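Local coordinates for maleylacetate reductase (Agrobacterium tumefaciens, PDB 3HL0), which probably catalyses the NADH-dependent reduction of maleylacetate to 3-oxoadipate, as a member of the iron-containing alcohol dehydrogenase family, at residues Leu157-Pro162 against His213-Arg218; Leu34-Val39 against Leu59-Phe64; Phe6-Ala11 against Asn187-Met192. All coordinates share one frame; numbering follows the deposited sequence. Where two conformers were deposited one is given.

Contact 1. Residues Leu157-Pro162 against His213-Arg218; sequences LTLGLP and HDIGAR. With NAD (nicotinamide-adenine-dinucleotide), chain D.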
loop_
_atom_site.group_PDB
_atom_site.type_symbol
_atom_site.label_atom_id
_atom_site.label_comp_id
_atom_site.label_asym_id
_atom_site.label_seq_id
_atom_site.Cartn_x
_atom_site.Cartn_y
_atom_site.Cartn_z
ATOM N N LEU A 157 -16.370 -6.576 -9.498
ATOM C CA LEU A 157 -15.695 -5.612 -8.653
ATOM C C LEU A 157 -14.200 -5.947 -8.470
ATOM O O LEU A 157 -13.442 -5.137 -7.961
ATOM C CB LEU A 157 -16.373 -5.530 -7.293
ATOM C CG LEU A 157 -17.857 -5.190 -7.382
ATOM C CD1 LEU A 157 -18.298 -4.871 -5.972
ATOM C CD2 LEU A 157 -18.133 -4.026 -8.329
ATOM N N THR A 158 -13.814 -7.127 -8.918
ATOM C CA THR A 158 -12.417 -7.543 -8.874
ATOM C C THR A 158 -11.675 -7.395 -10.180
ATOM O O THR A 158 -10.466 -7.615 -10.223
ATOM C CB THR A 158 -12.247 -8.991 -8.382
ATOM O OG1 THR A 158 -12.794 -9.893 -9.330
ATOM C CG2 THR A 158 -12.864 -9.185 -6.978
ATOM N N LEU A 159 -12.359 -7.004 -11.254
ATOM C CA LEU A 159 -11.688 -6.873 -12.541
ATOM C C LEU A 159 -10.574 -5.821 -12.400
ATOM O O LEU A 159 -9.505 -5.963 -13.030
ATOM C CB LEU A 159 -12.650 -6.463 -13.668
ATOM C CG LEU A 159 -13.712 -7.532 -14.057
ATOM C CD1 LEU A 159 -14.823 -6.890 -14.883
ATOM C CD2 LEU A 159 -13.138 -8.692 -14.810
ATOM N N GLY A 160 -10.826 -4.827 -11.546
ATOM C CA GLY A 160 -9.891 -3.723 -11.352
ATOM C C GLY A 160 -8.829 -3.946 -10.298
ATOM O O GLY A 160 -8.033 -3.026 -9.993
ATOM N N LEU A 161 -8.784 -5.158 -9.743
ATOM C CA LEU A 161 -7.776 -5.420 -8.707
ATOM C C LEU A 161 -6.435 -5.575 -9.441
ATOM O O LEU A 161 -6.295 -6.404 -10.325
ATOM C CB LEU A 161 -8.151 -6.673 -7.918
ATOM C CG LEU A 161 -7.220 -7.077 -6.762
ATOM C CD1 LEU A 161 -7.183 -6.045 -5.622
ATOM C CD2 LEU A 161 -7.612 -8.526 -6.233
ATOM N N PRO A 162 -5.424 -4.767 -9.069
ATOM C CA PRO A 162 -4.180 -4.819 -9.846
ATOM C C PRO A 162 -3.555 -6.209 -9.824
ATOM O O PRO A 162 -3.780 -6.997 -8.863
ATOM C CB PRO A 162 -3.278 -3.808 -9.113
ATOM C CG PRO A 162 -4.228 -2.788 -8.526
ATOM C CD PRO A 162 -5.424 -3.672 -8.082
ATOM N N HIS A 213 -8.942 -8.775 -16.879
ATOM C CA HIS A 213 -10.317 -8.442 -17.249
ATOM C C HIS A 213 -11.179 -9.686 -17.557
ATOM O O HIS A 213 -12.363 -9.519 -17.896
ATOM C CB HIS A 213 -10.232 -7.651 -18.568
ATOM C CG HIS A 213 -9.492 -8.404 -19.645
ATOM N ND1 HIS A 213 -8.110 -8.471 -19.707
ATOM C CD2 HIS A 213 -9.948 -9.200 -20.646
ATOM C CE1 HIS A 213 -7.755 -9.227 -20.728
ATOM N NE2 HIS A 213 -8.852 -9.688 -21.310
ATOM N N ASP A 214 -10.604 -10.886 -17.494
ATOM C CA ASP A 214 -11.324 -12.154 -17.811
ATOM C C ASP A 214 -12.279 -12.479 -16.648
ATOM O O ASP A 214 -11.830 -12.842 -15.543
ATOM C CB ASP A 214 -10.293 -13.258 -18.003
ATOM C CG ASP A 214 -10.894 -14.642 -18.327
ATOM O OD1 ASP A 214 -11.908 -15.054 -17.758
ATOM O OD2 ASP A 214 -10.270 -15.359 -19.137
ATOM N N ILE A 215 -13.581 -12.330 -16.884
ATOM C CA ILE A 215 -14.552 -12.421 -15.799
ATOM C C ILE A 215 -14.639 -13.867 -15.329
ATOM O O ILE A 215 -14.821 -14.086 -14.123
ATOM C CB ILE A 215 -15.952 -11.830 -16.165
ATOM C CG1 ILE A 215 -16.875 -11.773 -14.929
ATOM C CG2 ILE A 215 -16.548 -12.636 -17.299
ATOM C CD1 ILE A 215 -16.440 -10.865 -13.833
ATOM N N GLY A 216 -14.477 -14.836 -16.229
ATOM C CA GLY A 216 -14.519 -16.258 -15.826
ATOM C C GLY A 216 -13.411 -16.598 -14.852
ATOM O O GLY A 216 -13.643 -17.244 -13.819
ATOM N N ALA A 217 -12.197 -16.165 -15.179
ATOM C CA ALA A 217 -11.072 -16.409 -14.261
ATOM C C ALA A 217 -11.258 -15.668 -12.934
ATOM O O ALA A 217 -10.919 -16.207 -11.862
ATOM C CB ALA A 217 -9.751 -16.030 -14.932
ATOM N N ARG A 218 -11.743 -14.424 -12.983
ATOM C CA ARG A 218 -12.052 -13.673 -11.770
ATOM C C ARG A 218 -13.110 -14.379 -10.911
ATOM O O ARG A 218 -12.982 -14.423 -9.697
ATOM C CB ARG A 218 -12.459 -12.217 -12.056
ATOM C CG ARG A 218 -11.286 -11.335 -12.567
ATOM C CD ARG A 218 -10.197 -11.127 -11.513
ATOM N NE ARG A 218 -9.320 -10.045 -11.982
ATOM C CZ ARG A 218 -8.353 -9.491 -11.266
ATOM N NH1 ARG A 218 -8.053 -9.943 -10.043
ATOM N NH2 ARG A 218 -7.692 -8.460 -11.793
HETATM P PA NAD D . -6.173 -4.288 1.795
HETATM O O1A NAD D . -7.593 -4.420 2.223
HETATM O O2A NAD D . -5.207 -3.705 2.755
HETATM O O5B NAD D . -6.145 -3.611 0.352
HETATM C C5B NAD D . -4.898 -3.120 -0.151
HETATM C C4B NAD D . -5.212 -1.989 -1.120
HETATM O O4B NAD D . -5.854 -2.533 -2.272
HETATM C C3B NAD D . -6.156 -0.942 -0.501
HETATM O O3B NAD D . -5.738 0.402 -0.802
HETATM C C2B NAD D . -7.469 -1.273 -1.174
HETATM O O2B NAD D . -8.335 -0.161 -1.285
HETATM C C1B NAD D . -7.028 -1.784 -2.553
HETATM N N9A NAD D . -8.026 -2.672 -3.196
HETATM C C8A NAD D . -8.638 -3.779 -2.640
HETATM N N7A NAD D . -9.476 -4.320 -3.555
HETATM C C5A NAD D . -9.432 -3.569 -4.699
HETATM C C6A NAD D . -10.093 -3.672 -5.923
HETATM N N6A NAD D . -10.760 -4.780 -6.335
HETATM N N1A NAD D . -9.798 -2.690 -6.870
HETATM C C2A NAD D . -8.882 -1.694 -6.612
HETATM N N3A NAD D . -8.222 -1.596 -5.414
HETATM C C4A NAD D . -8.508 -2.537 -4.467
HETATM O O3 NAD D . -5.526 -5.751 1.462
HETATM P PN NAD D . -5.966 -7.239 1.938
HETATM O O1N NAD D . -4.765 -8.083 1.666
HETATM O O2N NAD D . -7.235 -7.512 1.267
HETATM O O5D NAD D . -6.175 -7.153 3.522
HETATM C C5D NAD D . -5.080 -7.136 4.433
HETATM C C4D NAD D . -5.655 -6.832 5.817
HETATM O O4D NAD D . -6.675 -7.782 6.090
HETATM C C3D NAD D . -4.583 -7.031 6.881
HETATM O O3D NAD D . -4.845 -6.096 7.940
HETATM C C2D NAD D . -4.827 -8.450 7.340
HETATM O O2D NAD D . -4.335 -8.743 8.648
HETATM C C1D NAD D . -6.340 -8.528 7.254
HETATM N N1N NAD D . -6.849 -9.887 7.130
HETATM C C2N NAD D . -7.685 -10.316 8.116
HETATM C C3N NAD D . -8.196 -11.596 8.047
HETATM C C7N NAD D . -9.116 -11.938 9.146
HETATM O O7N NAD D . -9.681 -13.150 9.031
HETATM N N7N NAD D . -9.349 -11.089 10.177
HETATM C C4N NAD D . -7.920 -12.482 6.948
HETATM C C5N NAD D . -7.056 -12.022 5.953
HETATM C C6N NAD D . -6.524 -10.724 6.060
HETATM O O HOH W 1 -11.737 -12.265 -8.634
#

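Contact 2. Residues Leu34-Val39 against Leu59-Phe64; sequences LSRALV and LAAGVF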
loop_
_atom_site.group_PDB
_atom_site.type_symbol
_atom_site.label_atom_id
_atom_site.label_comp_id
_atom_site.label_asym_id
_atom_site.label_seq_id
_atom_site.Cartn_x
_atom_site.Cartn_y
_atom_site.Cartn_z
ATOM N N LEU A 34 -33.463 -4.025 7.869
ATOM C CA LEU A 34 -32.731 -2.785 8.135
ATOM C C LEU A 34 -32.948 -1.756 7.020
ATOM O O LEU A 34 -33.535 -2.073 5.974
ATOM C CB LEU A 34 -31.223 -3.118 8.277
ATOM C CG LEU A 34 -30.933 -4.141 9.387
ATOM C CD1 LEU A 34 -29.443 -4.482 9.424
ATOM C CD2 LEU A 34 -31.441 -3.686 10.756
ATOM N N SER A 35 -32.481 -0.524 7.224
ATOM C CA SER A 35 -32.824 0.536 6.275
ATOM C C SER A 35 -31.810 1.687 6.133
ATOM O O SER A 35 -32.027 2.601 5.351
ATOM C CB SER A 35 -34.242 1.087 6.572
ATOM O OG SER A 35 -34.250 1.864 7.762
ATOM N N ARG A 36 -30.701 1.638 6.873
ATOM C CA ARG A 36 -29.788 2.783 6.952
ATOM C C ARG A 36 -28.319 2.342 6.990
ATOM O O ARG A 36 -27.709 2.184 8.054
ATOM C CB ARG A 36 -30.131 3.677 8.161
ATOM C CG ARG A 36 -31.516 4.390 8.088
ATOM C CD ARG A 36 -31.571 5.476 6.988
ATOM N NE ARG A 36 -31.003 6.757 7.437
ATOM C CZ ARG A 36 -30.524 7.708 6.631
ATOM N NH1 ARG A 36 -30.527 7.559 5.305
ATOM N NH2 ARG A 36 -30.022 8.817 7.157
ATOM N N ALA A 37 -27.747 2.123 5.815
ATOM C CA ALA A 37 -26.381 1.589 5.739
ATOM C C ALA A 37 -25.308 2.653 5.758
ATOM O O ALA A 37 -25.411 3.653 5.068
ATOM C CB ALA A 37 -26.207 0.750 4.472
ATOM N N LEU A 38 -24.245 2.430 6.528
ATOM C CA LEU A 38 -23.047 3.251 6.380
ATOM C C LEU A 38 -22.072 2.485 5.472
ATOM O O LEU A 38 -21.630 1.379 5.824
ATOM C CB LEU A 38 -22.419 3.557 7.750
ATOM C CG LEU A 38 -21.106 4.358 7.760
ATOM C CD1 LEU A 38 -21.350 5.859 7.430
ATOM C CD2 LEU A 38 -20.403 4.218 9.110
ATOM N N VAL A 39 -21.781 3.042 4.293
ATOM C CA VAL A 39 -20.897 2.347 3.342
ATOM C C VAL A 39 -19.439 2.666 3.704
ATOM O O VAL A 39 -19.099 3.837 3.932
ATOM C CB VAL A 39 -21.199 2.781 1.873
ATOM C CG1 VAL A 39 -20.321 1.960 0.882
ATOM C CG2 VAL A 39 -22.663 2.583 1.539
ATOM N N LEU A 59 -31.580 4.168 1.386
ATOM C CA LEU A 59 -31.024 3.049 2.146
ATOM C C LEU A 59 -29.597 3.320 2.570
ATOM O O LEU A 59 -29.044 2.559 3.370
ATOM C CB LEU A 59 -31.110 1.720 1.366
ATOM C CG LEU A 59 -32.506 1.102 1.198
ATOM C CD1 LEU A 59 -32.411 -0.228 0.445
ATOM C CD2 LEU A 59 -33.276 0.925 2.522
ATOM N N ALA A 60 -28.979 4.366 2.017
ATOM C CA ALA A 60 -27.610 4.708 2.409
ATOM C C ALA A 60 -27.648 5.889 3.366
ATOM O O ALA A 60 -28.149 6.984 3.025
ATOM C CB ALA A 60 -26.696 4.990 1.190
ATOM N N ALA A 61 -27.180 5.641 4.585
ATOM C CA ALA A 61 -27.132 6.664 5.634
ATOM C C ALA A 61 -25.888 7.546 5.528
ATOM O O ALA A 61 -25.885 8.678 6.013
ATOM C CB ALA A 61 -27.202 6.001 7.001
ATOM N N GLY A 62 -24.852 7.064 4.860
ATOM C CA GLY A 62 -23.581 7.791 4.761
ATOM C C GLY A 62 -22.466 6.943 4.163
ATOM O O GLY A 62 -22.664 5.745 3.896
ATOM N N VAL A 63 -21.315 7.584 3.944
ATOM C CA VAL A 63 -20.103 6.973 3.396
ATOM C C VAL A 63 -18.913 7.377 4.257
ATOM O O VAL A 63 -18.690 8.561 4.510
ATOM C CB VAL A 63 -19.827 7.424 1.957
ATOM C CG1 VAL A 63 -18.539 6.790 1.432
ATOM C CG2 VAL A 63 -20.980 7.039 1.072
ATOM N N PHE A 64 -18.187 6.390 4.773
ATOM C CA PHE A 64 -16.964 6.668 5.524
ATOM C C PHE A 64 -15.840 5.992 4.748
ATOM O O PHE A 64 -15.772 4.771 4.700
ATOM C CB PHE A 64 -17.053 6.068 6.935
ATOM C CG PHE A 64 -15.843 6.360 7.790
ATOM C CD1 PHE A 64 -15.775 7.556 8.513
ATOM C CD2 PHE A 64 -14.770 5.467 7.857
ATOM C CE1 PHE A 64 -14.658 7.843 9.302
ATOM C CE2 PHE A 64 -13.647 5.752 8.655
ATOM C CZ PHE A 64 -13.600 6.945 9.369
#

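Contact 3. Residues Phe6-Ala11 against Asn187-Met192; sequences FVYMAA and NPIASM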
loop_
_atom_site.group_PDB
_atom_site.type_symbol
_atom_site.label_atom_id
_atom_site.label_comp_id
_atom_site.label_asym_id
_atom_site.label_seq_id
_atom_site.Cartn_x
_atom_site.Cartn_y
_atom_site.Cartn_z
ATOM N N PHE A 6 -13.714 -36.196 14.699
ATOM C CA PHE A 6 -13.768 -34.785 14.392
ATOM C C PHE A 6 -14.960 -34.084 14.999
ATOM O O PHE A 6 -15.935 -34.719 15.461
ATOM C CB PHE A 6 -13.744 -34.579 12.852
ATOM C CG PHE A 6 -14.979 -35.041 12.129
ATOM C CD1 PHE A 6 -16.062 -34.161 11.907
ATOM C CD2 PHE A 6 -15.026 -36.317 11.550
ATOM C CE1 PHE A 6 -17.205 -34.601 11.162
ATOM C CE2 PHE A 6 -16.142 -36.723 10.829
ATOM C CZ PHE A 6 -17.242 -35.878 10.637
ATOM N N VAL A 7 -14.908 -32.766 14.947
ATOM C CA VAL A 7 -16.032 -31.921 15.239
ATOM C C VAL A 7 -16.195 -30.990 14.035
ATOM O O VAL A 7 -15.201 -30.501 13.460
ATOM C CB VAL A 7 -15.802 -31.118 16.524
ATOM C CG1 VAL A 7 -16.873 -30.093 16.742
ATOM C CG2 VAL A 7 -15.666 -32.032 17.735
ATOM N N TYR A 8 -17.421 -30.762 13.630
ATOM C CA TYR A 8 -17.694 -29.785 12.557
ATOM C C TYR A 8 -18.697 -28.806 13.066
ATOM O O TYR A 8 -19.744 -29.184 13.577
ATOM C CB TYR A 8 -18.235 -30.451 11.308
ATOM C CG TYR A 8 -18.753 -29.484 10.289
ATOM C CD1 TYR A 8 -17.858 -28.743 9.513
ATOM C CD2 TYR A 8 -20.117 -29.267 10.111
ATOM C CE1 TYR A 8 -18.312 -27.812 8.574
ATOM C CE2 TYR A 8 -20.552 -28.386 9.165
ATOM C CZ TYR A 8 -19.665 -27.655 8.406
ATOM O OH TYR A 8 -20.109 -26.742 7.467
HETATM N N MSE A 9 -18.385 -27.516 12.937
HETATM C CA MSE A 9 -19.341 -26.515 13.322
HETATM C C MSE A 9 -19.580 -25.560 12.152
HETATM O O MSE A 9 -18.645 -24.927 11.674
HETATM C CB MSE A 9 -18.839 -25.756 14.555
HETATM C CG MSE A 9 -19.042 -26.546 15.871
HETATM SE SE MSE A 9 -18.195 -25.661 17.364
HETATM C CE MSE A 9 -16.297 -25.872 16.927
ATOM N N ALA A 10 -20.805 -25.510 11.647
ATOM C CA ALA A 10 -21.154 -24.572 10.611
ATOM C C ALA A 10 -21.350 -23.207 11.271
ATOM O O ALA A 10 -22.176 -23.057 12.207
ATOM C CB ALA A 10 -22.446 -25.010 9.935
ATOM N N ALA A 11 -20.614 -22.223 10.782
ATOM C CA ALA A 11 -20.843 -20.854 11.172
ATOM C C ALA A 11 -22.059 -20.329 10.385
ATOM O O ALA A 11 -22.262 -20.708 9.245
ATOM C CB ALA A 11 -19.613 -20.018 10.856
ATOM N N ASN A 187 -11.244 -31.200 9.993
ATOM C CA ASN A 187 -12.426 -32.056 9.814
ATOM C C ASN A 187 -12.610 -32.262 8.314
ATOM O O ASN A 187 -12.039 -31.535 7.478
ATOM C CB ASN A 187 -13.648 -31.441 10.516
ATOM C CG ASN A 187 -14.184 -30.196 9.824
ATOM O OD1 ASN A 187 -14.713 -30.275 8.711
ATOM N ND2 ASN A 187 -14.049 -29.065 10.473
ATOM N N PRO A 188 -13.408 -33.258 7.934
ATOM C CA PRO A 188 -13.515 -33.602 6.506
ATOM C C PRO A 188 -14.108 -32.476 5.634
ATOM O O PRO A 188 -13.755 -32.412 4.462
ATOM C CB PRO A 188 -14.542 -34.760 6.516
ATOM C CG PRO A 188 -14.328 -35.382 7.886
ATOM C CD PRO A 188 -13.994 -34.291 8.828
ATOM N N ILE A 189 -15.044 -31.689 6.160
ATOM C CA ILE A 189 -15.691 -30.623 5.393
ATOM C C ILE A 189 -14.654 -29.508 5.130
ATOM O O ILE A 189 -14.491 -29.059 3.961
ATOM C CB ILE A 189 -16.848 -29.944 6.151
ATOM C CG1 ILE A 189 -17.867 -30.982 6.644
ATOM C CG2 ILE A 189 -17.469 -28.821 5.288
ATOM C CD1 ILE A 189 -18.159 -32.052 5.619
ATOM N N ALA A 190 -13.965 -29.067 6.190
ATOM C CA ALA A 190 -12.932 -28.038 6.014
ATOM C C ALA A 190 -11.862 -28.584 5.061
ATOM O O ALA A 190 -11.383 -27.830 4.179
ATOM C CB ALA A 190 -12.290 -27.617 7.300
ATOM N N SER A 191 -11.481 -29.853 5.198
ATOM C CA SER A 191 -10.473 -30.389 4.277
ATOM C C SER A 191 -10.932 -30.423 2.819
ATOM O O SER A 191 -10.180 -30.041 1.904
ATOM C CB SER A 191 -10.015 -31.778 4.722
ATOM O OG SER A 191 -9.308 -31.698 5.950
HETATM N N MSE A 192 -12.167 -30.865 2.578
HETATM C CA MSE A 192 -12.738 -30.833 1.207
HETATM C C MSE A 192 -12.809 -29.389 0.642
HETATM O O MSE A 192 -12.450 -29.161 -0.513
HETATM C CB MSE A 192 -14.116 -31.577 1.182
HETATM C CG MSE A 192 -15.278 -30.917 0.440
HETATM SE SE MSE A 192 -16.840 -32.027 0.954
HETATM C CE MSE A 192 -15.878 -33.639 0.719
HETATM O O HOH W 2 -13.313 -28.699 13.288
#

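Contact 1. Residues Leu157-Pro162 against His213-Arg218
T158, L159 and L161 belong to the loop that lines the adenine end of the NAD pocket, and R218, from the first turn of helix 215-234, reaches into this loop to gather its carbonyl groups. The loop folds as a type I beta turn from T158 to L161, closed by L161 N to T158 O at 3.0 Å. The guanidinium of R218 lies against that turn. Its NH2 donates to L161 O at 2.9 Å, in the carbonyl plane and on a lone pair, with an N-H...O angle of 148°; a second, weak bond runs from NH2 to L159 O. T158 O stands over the face of the guanidinium, 3.0 Å from CZ, an electrostatic contact rather than a hydrogen bond. P212 O takes NE, and S166 OG and Y121 OH take NH1, so the buried cation is gripped on several sides. T158 OG1, which also bonds A155 O, sits between its backbone N and carbonyl carbon (chi1 67°), where it meets a water at 2.7 Å that bridges to R218 O. Farther along the loop, L159 CD2 lies 3.3 Å from H213 O and meets I215 CD1. On the cofactor side, L161 CD1 lies 3.5 Å from NAD C5A, and NAD N6A makes a weak bond to L157 O. D214 OD1 caps the incoming helix through A217 N. The arginine thus ties the pocket loop, just ahead of helix 163-180 with P162 as its N-cap residue, to helix 215-234, whose start also packs on V207 and V208 of helix 188-210.

Contact 2. Residues Leu34-Val39 against Leu59-Phe64
A37 and V39 pair with L59-F64 through backbone hydrogen bonds that join parallel strands 37-40 and 60-64, the two strands of a beta-alpha-beta unit completed by helix 46-56. A37 N donates to L59 O at 2.8 Å and V39 N to G62 O at 2.9 Å; in return, V39 O receives F64 N. At A37 O a beta bulge shifts the register by one residue: this oxygen accepts A61 N at 2.7 Å and, weakly, G62 N. Three CA-H...O contacts, such as V63 CA to V39 O at 3.3 Å, supplement these bonds. Apolar packing divides between the faces of the sheet. L38 CD1 rests on the backbone of G62, 3.6 Å from its carbonyl carbon, and nears F64 CB. On the face bearing A37 and A60, V39 CB approaches V63 CG2 at 4.3 Å; V39 packs on A49 and L52, and V63 on A53, of helix 46-56. R36 adds packing: its chain, bent at chi2 and chi3, folds back to lay one guanidinium face over A61 CA, 3.5 Å from R36 NH1, which also bonds weakly to R58 O. Cohesion therefore rests mainly on main-chain bonds, and G62, having no side chain, lets L38 CD1 settle onto its backbone.

Contact 3. Residues Phe6-Ala11 against Asn187-Met192
Y8, N187 and F6 carry most of this surface contact, in which the extended N-terminal segment lies along the beginning of helix 188-210. The Y8 ring receives I189 over one face: CG1 of the isoleucine stands 3.9 Å from the ring centroid, 21° off the normal, a CH-pi contact, while I189 CG2 reaches Y8 CE1 at 3.5 Å. CG of Y8 is anti to its backbone N (chi1 170°), which carries the ring across to the helix. A10 N approaches the opposite face, toward its rim, so the ring has I189 on one side and its own backbone on the other. N187 touches both aromatic residues. Its OD1 caps the helix by accepting A190 N at 2.9 Å, with the donor above the carbonyl plane; its ND2 lies in plane at the edge of the Y8 ring. Through a water at 2.9 Å from ND2 the amide is linked to V7 O, which receives a bond from the same water, and N187 CB packs directly on V7 O at 3.5 Å. F6 lays its ring against P188, with the proline methylene CD over its face: CD lies 3.5 Å from the ring centroid, only 12° off the normal, in a second CH-pi contact, and F6 CD1 also meets N187 CB. With direct polar bonding between the segments replaced by one water bridge, attachment of the N-terminal segment depends on two aromatic faces pressed onto aliphatic carbons, and since F6 and Y8 also touch crystal neighbours, its course may partly reflect lattice packing.

Along the chain, segment 6-11 of contact 3 comes first, then contact 2, then 157-162, 187-192 and 213-218, so contacts 1 and 3 alternate in sequence. Contact 3 takes in the start of helix 188-210 and contact 1 that of the next helix, 215-234. The contacts do not touch: the centre of contact 1 lies about 27 Å from that of contact 2 and about 30 Å from that of contact 3, and contacts 2 and 3 have centres about 35 Å apart. Contact 2 builds the edge of the nucleotide-binding sheet, contact 1 joins the loop that follows strand 150-153 to the helical part beside NAD, and contact 3 lays the N-terminal segment on that helical part, away from the annotated sites.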